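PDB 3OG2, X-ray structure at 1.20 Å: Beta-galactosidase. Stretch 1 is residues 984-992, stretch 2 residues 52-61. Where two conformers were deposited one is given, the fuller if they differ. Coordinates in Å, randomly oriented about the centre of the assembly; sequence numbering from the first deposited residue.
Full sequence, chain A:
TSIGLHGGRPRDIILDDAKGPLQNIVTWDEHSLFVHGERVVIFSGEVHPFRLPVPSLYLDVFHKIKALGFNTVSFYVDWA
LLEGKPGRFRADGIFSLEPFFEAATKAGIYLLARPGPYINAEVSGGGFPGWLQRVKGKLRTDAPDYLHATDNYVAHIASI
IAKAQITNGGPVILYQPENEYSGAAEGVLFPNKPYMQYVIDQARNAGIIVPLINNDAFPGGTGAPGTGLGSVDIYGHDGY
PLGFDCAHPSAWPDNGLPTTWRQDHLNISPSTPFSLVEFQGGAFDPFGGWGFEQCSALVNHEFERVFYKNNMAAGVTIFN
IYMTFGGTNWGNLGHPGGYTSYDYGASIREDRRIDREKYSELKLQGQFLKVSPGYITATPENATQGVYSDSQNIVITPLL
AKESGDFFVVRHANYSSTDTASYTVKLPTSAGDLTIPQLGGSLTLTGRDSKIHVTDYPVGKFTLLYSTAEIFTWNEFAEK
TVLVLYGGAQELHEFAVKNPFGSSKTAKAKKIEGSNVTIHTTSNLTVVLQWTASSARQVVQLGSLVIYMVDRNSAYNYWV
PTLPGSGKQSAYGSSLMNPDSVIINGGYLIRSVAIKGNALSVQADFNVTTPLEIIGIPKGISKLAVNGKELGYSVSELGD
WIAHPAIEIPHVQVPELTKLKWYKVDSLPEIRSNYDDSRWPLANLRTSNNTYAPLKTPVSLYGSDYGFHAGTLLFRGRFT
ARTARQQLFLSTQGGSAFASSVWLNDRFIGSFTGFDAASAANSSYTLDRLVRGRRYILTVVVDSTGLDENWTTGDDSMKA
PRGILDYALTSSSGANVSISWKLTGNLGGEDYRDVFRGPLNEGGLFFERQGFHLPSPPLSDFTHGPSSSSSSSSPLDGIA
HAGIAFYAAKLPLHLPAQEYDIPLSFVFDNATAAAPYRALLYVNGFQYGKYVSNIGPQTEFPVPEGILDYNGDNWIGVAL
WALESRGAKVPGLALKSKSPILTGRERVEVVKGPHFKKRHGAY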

# COMPACT_ATOMS: atom_id res chain seq x y z
N GLY A 984 -19.48 7.77 8.49
CA GLY A 984 -19.78 9.08 7.94
C GLY A 984 -19.08 9.25 6.60
O GLY A 984 -18.98 10.38 6.14
N ARG A 985 -18.63 8.14 5.97
CA ARG A 985 -18.00 8.22 4.66
C ARG A 985 -18.96 8.66 3.60
O ARG A 985 -20.20 8.62 3.77
CB ARG A 985 -17.46 6.82 4.28
CG ARG A 985 -18.62 5.87 3.93
CD ARG A 985 -18.05 4.45 3.74
NE ARG A 985 -19.20 3.53 3.61
CZ ARG A 985 -19.03 2.23 3.37
NH1 ARG A 985 -17.82 1.70 3.22
NH2 ARG A 985 -20.11 1.45 3.28
N GLU A 986 -18.43 9.04 2.44
CA GLU A 986 -19.26 9.24 1.26
C GLU A 986 -19.64 7.87 0.72
O GLU A 986 -18.91 6.88 0.81
CB GLU A 986 -18.51 10.03 0.18
CG GLU A 986 -18.12 11.43 0.57
CD GLU A 986 -19.19 12.40 0.96
OE1 GLU A 986 -20.20 12.45 0.22
OE2 GLU A 986 -19.09 13.15 1.96
N ARG A 987 -20.83 7.78 0.15
CA ARG A 987 -21.40 6.50 -0.26
C ARG A 987 -20.55 5.82 -1.33
O ARG A 987 -19.98 6.47 -2.21
CB ARG A 987 -22.85 6.74 -0.76
CG ARG A 987 -23.80 6.90 0.44
CD ARG A 987 -25.26 6.65 0.19
NE ARG A 987 -26.07 7.82 0.39
CZ ARG A 987 -25.94 9.06 0.76
NH1 ARG A 987 -24.80 9.65 1.11
NH2 ARG A 987 -27.06 9.80 0.80
N VAL A 988 -20.52 4.49 -1.23
CA VAL A 988 -19.79 3.65 -2.17
C VAL A 988 -20.70 3.22 -3.31
O VAL A 988 -21.74 2.63 -3.09
CB VAL A 988 -19.21 2.40 -1.50
CG1 VAL A 988 -18.37 1.57 -2.49
CG2 VAL A 988 -18.37 2.74 -0.27
N GLU A 989 -20.28 3.55 -4.51
CA GLU A 989 -21.05 3.18 -5.68
C GLU A 989 -20.57 1.86 -6.21
O GLU A 989 -19.35 1.60 -6.29
CB GLU A 989 -20.85 4.25 -6.77
CG GLU A 989 -21.41 5.59 -6.28
CD GLU A 989 -21.67 6.49 -7.46
OE1 GLU A 989 -21.84 5.91 -8.56
OE2 GLU A 989 -21.70 7.73 -7.25
N VAL A 990 -21.51 1.03 -6.62
CA VAL A 990 -21.15 -0.28 -7.18
C VAL A 990 -20.46 -0.09 -8.52
O VAL A 990 -20.94 0.65 -9.38
CB VAL A 990 -22.43 -1.13 -7.34
CG1 VAL A 990 -22.09 -2.44 -8.01
CG2 VAL A 990 -23.10 -1.31 -5.97
N VAL A 991 -19.38 -0.82 -8.69
CA VAL A 991 -18.67 -0.79 -9.97
C VAL A 991 -19.45 -1.63 -10.96
O VAL A 991 -19.75 -2.79 -10.66
CB VAL A 991 -17.25 -1.33 -9.73
CG1 VAL A 991 -16.50 -1.44 -11.04
CG2 VAL A 991 -16.48 -0.42 -8.78
N LYS A 992 -19.77 -1.05 -12.10
CA LYS A 992 -20.65 -1.67 -13.10
C LYS A 992 -19.88 -2.51 -14.09
O LYS A 992 -19.78 -2.18 -15.28
CB LYS A 992 -21.43 -0.57 -13.85
CG LYS A 992 -22.21 0.34 -12.90
CD LYS A 992 -23.15 1.34 -13.58
CE LYS A 992 -23.90 2.21 -12.58
NZ LYS A 992 -23.69 3.67 -12.68
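Stretch 2, residues 52-61: LPVPSLYLDV

Segments far apart in sequence often meet without sharing a sheet or a helix bundle, and a single side-chain hydroxyl can then anchor one backbone to another. The contact between residues 984-992 and 52-61 of this beta-galactosidase illustrates the point. Stretch 1 is extended from Arg985 to Val991 but belongs to no regular strand; stretch 2 begins as loop and turn, with Leu57 N bonded to Val54 O at 2.9 Å, and is helical by Tyr58. The two stretches run in opposite directions: Arg985 lies nearest Asp60, Val988 nearest Ser56 and Val991 nearest Val54, the central pair approaching to 5.4 Å between CA atoms.

Ser56 covers the most surface. Its CA-to-CB bond points toward stretch 1, and its chi1 of 58° (p) places OG 2.9 Å from Glu989 N, which donates the one direct hydrogen bond across the contact at a favourable angle of 157°. The same OG lies 2.6 Å from the oxygen of water 1, which donates to Glu989 O at 2.8 Å, so both backbone polar groups of Glu989 are tied to one serine. A second water donates to Ser56 O and Glu986 O, each 2.9 Å from its oxygen.

Two valines, Val988 and Val991, both with chi1 t, supply most of the apolar packing around this polar centre. Val988 places CG2 3.6 Å from Leu57 CD2 and CG1 4.0 Å from Val54 CG1, thus touching residues before and after the serine. Val991 directs CG2 into the Pro53-Pro55 segment, 3.6 Å from Pro53 O and 4.1 Å from Pro55 CD; Pro53 O is buried there without a polar partner. Toward the other end, Glu986 contributes its aliphatic portion, with CG 3.4 Å from Leu59 CD2.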

# COMPACT_ATOMS: atom_id res chain seq x y z
N LEU A 52 -6.96 -0.69 -5.88
CA LEU A 52 -8.29 -0.47 -5.29
C LEU A 52 -9.20 -0.00 -6.42
O LEU A 52 -9.33 1.22 -6.63
CB LEU A 52 -8.23 0.55 -4.13
CG LEU A 52 -9.60 0.80 -3.47
CD1 LEU A 52 -10.23 -0.45 -2.94
CD2 LEU A 52 -9.42 1.82 -2.34
N PRO A 53 -9.76 -0.93 -7.19
CA PRO A 53 -10.53 -0.55 -8.40
C PRO A 53 -11.95 -0.18 -8.06
O PRO A 53 -12.91 -0.64 -8.70
CB PRO A 53 -10.44 -1.84 -9.23
CG PRO A 53 -10.46 -2.94 -8.19
CD PRO A 53 -9.62 -2.38 -7.04
N VAL A 54 -12.08 0.70 -7.07
CA VAL A 54 -13.42 1.19 -6.64
C VAL A 54 -13.27 2.69 -6.49
O VAL A 54 -12.81 3.18 -5.43
CB VAL A 54 -13.85 0.59 -5.32
CG1 VAL A 54 -15.24 1.13 -4.89
CG2 VAL A 54 -13.91 -0.94 -5.39
N PRO A 55 -13.59 3.43 -7.54
CA PRO A 55 -13.32 4.86 -7.54
C PRO A 55 -13.90 5.61 -6.35
O PRO A 55 -13.24 6.55 -5.83
CB PRO A 55 -13.98 5.34 -8.85
CG PRO A 55 -13.98 4.16 -9.74
CD PRO A 55 -14.08 2.94 -8.85
N SER A 56 -15.09 5.20 -5.91
CA SER A 56 -15.70 5.95 -4.79
C SER A 56 -15.10 5.64 -3.42
O SER A 56 -15.49 6.27 -2.42
CB SER A 56 -17.24 5.73 -4.81
OG SER A 56 -17.48 4.33 -4.73
N LEU A 57 -14.12 4.71 -3.34
CA LEU A 57 -13.42 4.48 -2.08
C LEU A 57 -12.10 5.24 -1.99
O LEU A 57 -11.52 5.25 -0.90
CB LEU A 57 -13.14 2.97 -1.91
CG LEU A 57 -14.38 2.22 -1.39
CD1 LEU A 57 -14.06 0.72 -1.38
CD2 LEU A 57 -14.80 2.70 0.01
N TYR A 58 -11.63 5.88 -3.06
CA TYR A 58 -10.40 6.66 -2.85
C TYR A 58 -10.56 7.71 -1.78
O TYR A 58 -9.64 7.91 -0.97
CB TYR A 58 -9.98 7.32 -4.16
CG TYR A 58 -9.56 6.33 -5.24
CD1 TYR A 58 -8.81 5.20 -4.91
CD2 TYR A 58 -9.95 6.57 -6.56
CE1 TYR A 58 -8.44 4.29 -5.92
CE2 TYR A 58 -9.57 5.67 -7.58
CZ TYR A 58 -8.83 4.55 -7.23
OH TYR A 58 -8.43 3.64 -8.23
N LEU A 59 -11.71 8.36 -1.69
CA LEU A 59 -11.90 9.39 -0.68
C LEU A 59 -11.86 8.79 0.71
O LEU A 59 -11.41 9.44 1.66
CB LEU A 59 -13.22 10.14 -0.89
CG LEU A 59 -13.43 11.36 -0.01
CD1 LEU A 59 -12.36 12.45 -0.13
CD2 LEU A 59 -14.83 11.94 -0.27
N ASP A 60 -12.36 7.57 0.87
CA ASP A 60 -12.23 6.90 2.18
C ASP A 60 -10.79 6.78 2.58
O ASP A 60 -10.42 7.14 3.72
CB ASP A 60 -12.91 5.52 2.08
CG ASP A 60 -12.84 4.82 3.42
OD1 ASP A 60 -13.21 5.43 4.46
OD2 ASP A 60 -12.46 3.62 3.48
N VAL A 61 -9.94 6.29 1.69
CA VAL A 61 -8.54 6.15 2.11
C VAL A 61 -7.95 7.53 2.27
O VAL A 61 -7.15 7.72 3.24
CB VAL A 61 -7.88 5.22 1.10
CG1 VAL A 61 -8.17 3.76 1.42
CG2 VAL A 61 -8.42 5.50 -0.29
O HOH W 1 -17.10 3.11 -7.03
O HOH W 2 -16.07 6.68 0.39
O HOH W 3 -15.14 2.46 4.02